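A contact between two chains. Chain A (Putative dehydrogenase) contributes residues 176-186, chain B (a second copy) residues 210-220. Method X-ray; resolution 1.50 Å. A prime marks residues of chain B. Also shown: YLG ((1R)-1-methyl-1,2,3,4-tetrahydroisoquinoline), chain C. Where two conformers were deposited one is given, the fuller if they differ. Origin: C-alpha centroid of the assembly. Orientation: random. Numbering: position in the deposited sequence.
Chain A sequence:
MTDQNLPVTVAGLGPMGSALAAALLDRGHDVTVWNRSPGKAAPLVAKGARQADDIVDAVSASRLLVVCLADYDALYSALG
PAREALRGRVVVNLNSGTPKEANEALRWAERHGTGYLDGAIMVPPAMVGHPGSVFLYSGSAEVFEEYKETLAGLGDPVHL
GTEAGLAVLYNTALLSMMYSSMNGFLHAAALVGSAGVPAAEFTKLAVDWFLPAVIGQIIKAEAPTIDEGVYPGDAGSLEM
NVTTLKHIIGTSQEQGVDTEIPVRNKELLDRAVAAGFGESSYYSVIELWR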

# COMPACT_ATOMS: atom_id res chain seq x y z
N SER A 176 -10.13 -3.82 2.30
CA SER A 176 -10.23 -3.59 0.86
C SER A 176 -8.88 -2.97 0.41
O SER A 176 -8.27 -3.37 -0.61
CB SER A 176 -11.42 -2.71 0.55
OG SER A 176 -11.60 -2.61 -0.89
N MET A 177 -8.41 -1.99 1.16
CA MET A 177 -7.13 -1.36 0.87
C MET A 177 -6.01 -2.41 0.94
O MET A 177 -5.07 -2.38 0.06
CB MET A 177 -6.87 -0.24 1.83
CG MET A 177 -5.48 0.37 1.66
SD MET A 177 -5.36 1.78 2.86
CE MET A 177 -3.61 2.11 3.10
N MET A 178 -6.02 -3.29 1.92
CA MET A 178 -4.99 -4.32 2.08
C MET A 178 -4.95 -5.25 0.87
O MET A 178 -3.88 -5.60 0.33
CB MET A 178 -5.21 -5.08 3.35
CG MET A 178 -4.11 -6.09 3.51
SD MET A 178 -4.14 -6.71 5.21
CE MET A 178 -2.85 -7.99 5.09
N TYR A 179 -6.10 -5.71 0.38
CA TYR A 179 -6.08 -6.67 -0.75
C TYR A 179 -5.44 -6.03 -1.97
O TYR A 179 -4.55 -6.59 -2.64
CB TYR A 179 -7.46 -7.22 -1.12
CG TYR A 179 -7.97 -8.27 -0.18
CD1 TYR A 179 -7.35 -9.53 -0.18
CD2 TYR A 179 -8.98 -8.02 0.75
CE1 TYR A 179 -7.75 -10.50 0.70
CE2 TYR A 179 -9.37 -8.95 1.65
CZ TYR A 179 -8.73 -10.19 1.63
OH TYR A 179 -9.15 -11.13 2.58
N SER A 180 -5.83 -4.77 -2.25
CA SER A 180 -5.25 -4.10 -3.46
C SER A 180 -3.75 -3.84 -3.27
O SER A 180 -2.93 -4.01 -4.19
CB SER A 180 -5.97 -2.79 -3.66
OG SER A 180 -7.23 -3.00 -4.24
N SER A 181 -3.38 -3.34 -2.09
CA SER A 181 -1.95 -3.09 -1.80
C SER A 181 -1.10 -4.32 -1.86
O SER A 181 0.02 -4.34 -2.45
CB SER A 181 -1.85 -2.48 -0.39
OG SER A 181 -2.52 -1.24 -0.39
N MET A 182 -1.56 -5.45 -1.34
CA MET A 182 -0.85 -6.67 -1.36
C MET A 182 -0.71 -7.17 -2.79
O MET A 182 0.35 -7.61 -3.15
CB MET A 182 -1.53 -7.78 -0.54
CG MET A 182 -0.78 -9.04 -0.42
SD MET A 182 0.78 -8.74 0.49
CE MET A 182 0.16 -7.95 1.71
N ASN A 183 -1.77 -7.05 -3.58
CA ASN A 183 -1.68 -7.46 -4.99
C ASN A 183 -0.62 -6.62 -5.71
O ASN A 183 0.08 -7.13 -6.58
CB ASN A 183 -3.06 -7.41 -5.64
CG ASN A 183 -4.01 -8.47 -5.12
OD1 ASN A 183 -5.25 -8.25 -5.30
ND2 ASN A 183 -3.55 -9.39 -4.46
N GLY A 184 -0.64 -5.30 -5.46
CA GLY A 184 0.37 -4.44 -6.03
C GLY A 184 1.76 -4.84 -5.65
O GLY A 184 2.65 -4.93 -6.51
N PHE A 185 1.98 -5.15 -4.37
CA PHE A 185 3.29 -5.64 -3.99
C PHE A 185 3.67 -6.93 -4.72
O PHE A 185 4.81 -7.08 -5.13
CB PHE A 185 3.41 -5.82 -2.46
CG PHE A 185 4.64 -6.54 -2.08
CD1 PHE A 185 5.86 -5.84 -1.98
CD2 PHE A 185 4.66 -7.90 -1.89
CE1 PHE A 185 7.04 -6.53 -1.75
CE2 PHE A 185 5.84 -8.56 -1.62
CZ PHE A 185 7.03 -7.91 -1.61
N LEU A 186 2.73 -7.87 -4.79
CA LEU A 186 3.05 -9.16 -5.41
C LEU A 186 3.29 -9.02 -6.89
O LEU A 186 4.18 -9.69 -7.43
CB LEU A 186 1.88 -10.15 -5.15
CG LEU A 186 1.78 -10.55 -3.70
CD1 LEU A 186 0.50 -11.34 -3.48
CD2 LEU A 186 2.95 -11.30 -3.11
N PHE B 210 -2.09 1.84 9.62
CA PHE B 210 -2.37 0.55 8.96
C PHE B 210 -1.37 0.23 7.87
O PHE B 210 -0.87 -0.91 7.78
CB PHE B 210 -3.81 0.54 8.46
CG PHE B 210 -4.33 -0.79 7.99
CD1 PHE B 210 -4.83 -1.71 8.89
CD2 PHE B 210 -4.36 -1.10 6.62
CE1 PHE B 210 -5.29 -2.92 8.48
CE2 PHE B 210 -4.84 -2.32 6.23
CZ PHE B 210 -5.28 -3.22 7.17
N LEU B 211 -1.07 1.24 7.04
CA LEU B 211 -0.13 1.01 5.96
C LEU B 211 1.22 0.41 6.40
O LEU B 211 1.58 -0.66 5.93
CB LEU B 211 -0.05 2.27 5.10
CG LEU B 211 0.75 2.16 3.81
CD1 LEU B 211 0.09 1.28 2.77
CD2 LEU B 211 0.96 3.54 3.29
N PRO B 212 1.93 1.06 7.32
CA PRO B 212 3.18 0.47 7.72
C PRO B 212 3.07 -0.66 8.72
O PRO B 212 3.79 -1.69 8.59
CB PRO B 212 3.90 1.67 8.33
CG PRO B 212 2.81 2.60 8.79
CD PRO B 212 1.77 2.44 7.76
N ALA B 213 2.16 -0.53 9.70
CA ALA B 213 2.14 -1.46 10.79
C ALA B 213 1.49 -2.74 10.52
O ALA B 213 1.71 -3.75 11.22
CB ALA B 213 1.56 -0.79 12.04
N VAL B 214 0.53 -2.76 9.58
CA VAL B 214 -0.15 -3.93 9.21
C VAL B 214 0.31 -4.38 7.82
O VAL B 214 0.83 -5.47 7.67
CB VAL B 214 -1.72 -3.81 9.32
CG1 VAL B 214 -2.37 -5.11 8.89
CG2 VAL B 214 -2.11 -3.40 10.75
N ILE B 215 0.02 -3.63 6.77
CA ILE B 215 0.35 -4.09 5.41
C ILE B 215 1.86 -4.35 5.32
O ILE B 215 2.30 -5.42 4.87
CB ILE B 215 -0.17 -3.05 4.39
CG1 ILE B 215 -1.73 -2.98 4.42
CG2 ILE B 215 0.28 -3.51 2.99
CD1 ILE B 215 -2.32 -1.88 3.58
N GLY B 216 2.62 -3.32 5.66
CA GLY B 216 4.08 -3.41 5.50
C GLY B 216 4.70 -4.53 6.32
O GLY B 216 5.51 -5.35 5.89
N GLN B 217 4.27 -4.62 7.61
CA GLN B 217 4.84 -5.63 8.50
C GLN B 217 4.45 -7.01 8.04
O GLN B 217 5.25 -7.97 8.12
CB GLN B 217 4.40 -5.43 9.94
CG GLN B 217 5.11 -4.31 10.64
CD GLN B 217 6.63 -4.49 10.69
OE1 GLN B 217 7.38 -3.75 10.03
NE2 GLN B 217 7.10 -5.47 11.45
N ILE B 218 3.22 -7.20 7.52
CA ILE B 218 2.83 -8.56 7.06
C ILE B 218 3.69 -8.93 5.80
O ILE B 218 4.20 -10.04 5.66
CB ILE B 218 1.34 -8.62 6.78
CG1 ILE B 218 0.64 -8.67 8.11
CG2 ILE B 218 1.01 -9.83 5.97
CD1 ILE B 218 -0.86 -8.45 8.10
N ILE B 219 3.90 -7.95 4.89
CA ILE B 219 4.74 -8.24 3.73
C ILE B 219 6.17 -8.70 4.16
O ILE B 219 6.66 -9.67 3.66
CB ILE B 219 4.83 -7.02 2.84
CG1 ILE B 219 3.49 -6.83 2.13
CG2 ILE B 219 5.91 -7.26 1.78
CD1 ILE B 219 3.36 -5.50 1.43
N LYS B 220 6.73 -7.96 5.11
CA LYS B 220 8.07 -8.30 5.67
C LYS B 220 8.05 -9.69 6.27
O LYS B 220 9.05 -10.47 6.14
CB LYS B 220 8.56 -7.26 6.66
CG LYS B 220 9.02 -6.01 5.96
CD LYS B 220 9.09 -4.81 6.88
CE LYS B 220 10.17 -4.96 7.94
NZ LYS B 220 11.50 -4.88 7.31
C4 YLG C . -6.69 -9.56 4.57
C14 YLG C . -5.66 -9.98 3.72
C5 YLG C . -4.83 -11.12 3.93
C6 YLG C . -3.81 -11.52 3.11
C11 YLG C . -3.65 -10.71 2.02
C8 YLG C . -3.77 -11.86 6.08
C10 YLG C . -4.98 -11.98 5.11
C12 YLG C . -4.45 -9.56 1.77
C13 YLG C . -5.50 -9.17 2.59
N2 YLG C . -6.24 -11.65 5.78
C3 YLG C . -6.68 -10.29 5.97

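Two helices from two copies of a putative dehydrogenase pack at 44°, their axes 10.6 Å apart at closest approach, and bury 505 Å² between them. No hydrogen bond crosses the contact; it is held by the fit of apolar side chains. The backbones come nearest at Met178 and Ile215′, whose CA atoms lie 6.3 Å apart. Met178 is the main bump. Its extended side chain, t at all three chi angles, lies in a hollow formed by Phe210′, Val214′, Ile215′ and Ile218′. At the near end of the hollow, Met178 CB meets the edge of the Phe210′ ring, 4.0 Å from CE2; along its length Met178 CG passes 4.0 Å from Ile215′ CG1; at the tip Met178 CE reaches 3.6 Å from Ile218′ CD1. Met178 SD stands 5.3 Å from the centroid of the Phe210′ ring in an oblique approach. The same side chain also borders the ligand, with Met178 CG 3.5 Å from YLG C13, an atom that lies over one face of the Tyr179 ring.

Ile215′ answers with a bump of its own: its CD1 sits 3.9 Å from Met178 CA, 4.2 Å from Met177 CE and 4.0 Å from Ser181 OG. The Ser181 hydroxyl beside this methyl is satisfied within its own helix, OG donating to Met177 O at 2.8 Å. Beyond Ile215′, Met177 CE touches Leu211′ CD1 at 3.8 Å.

One turn after Ile215′, Ile219′ fits into the corner made by Met182 and Phe185. The Met182 side chain bends at chi2 and chi3 (both p), bringing its CE to 3.5 Å from Ile219′ CG1. Ile219′ CG2 rests over the Phe185 ring face, 3.6 Å from the centroid and 12° off the normal, a well-centred CH-pi contact.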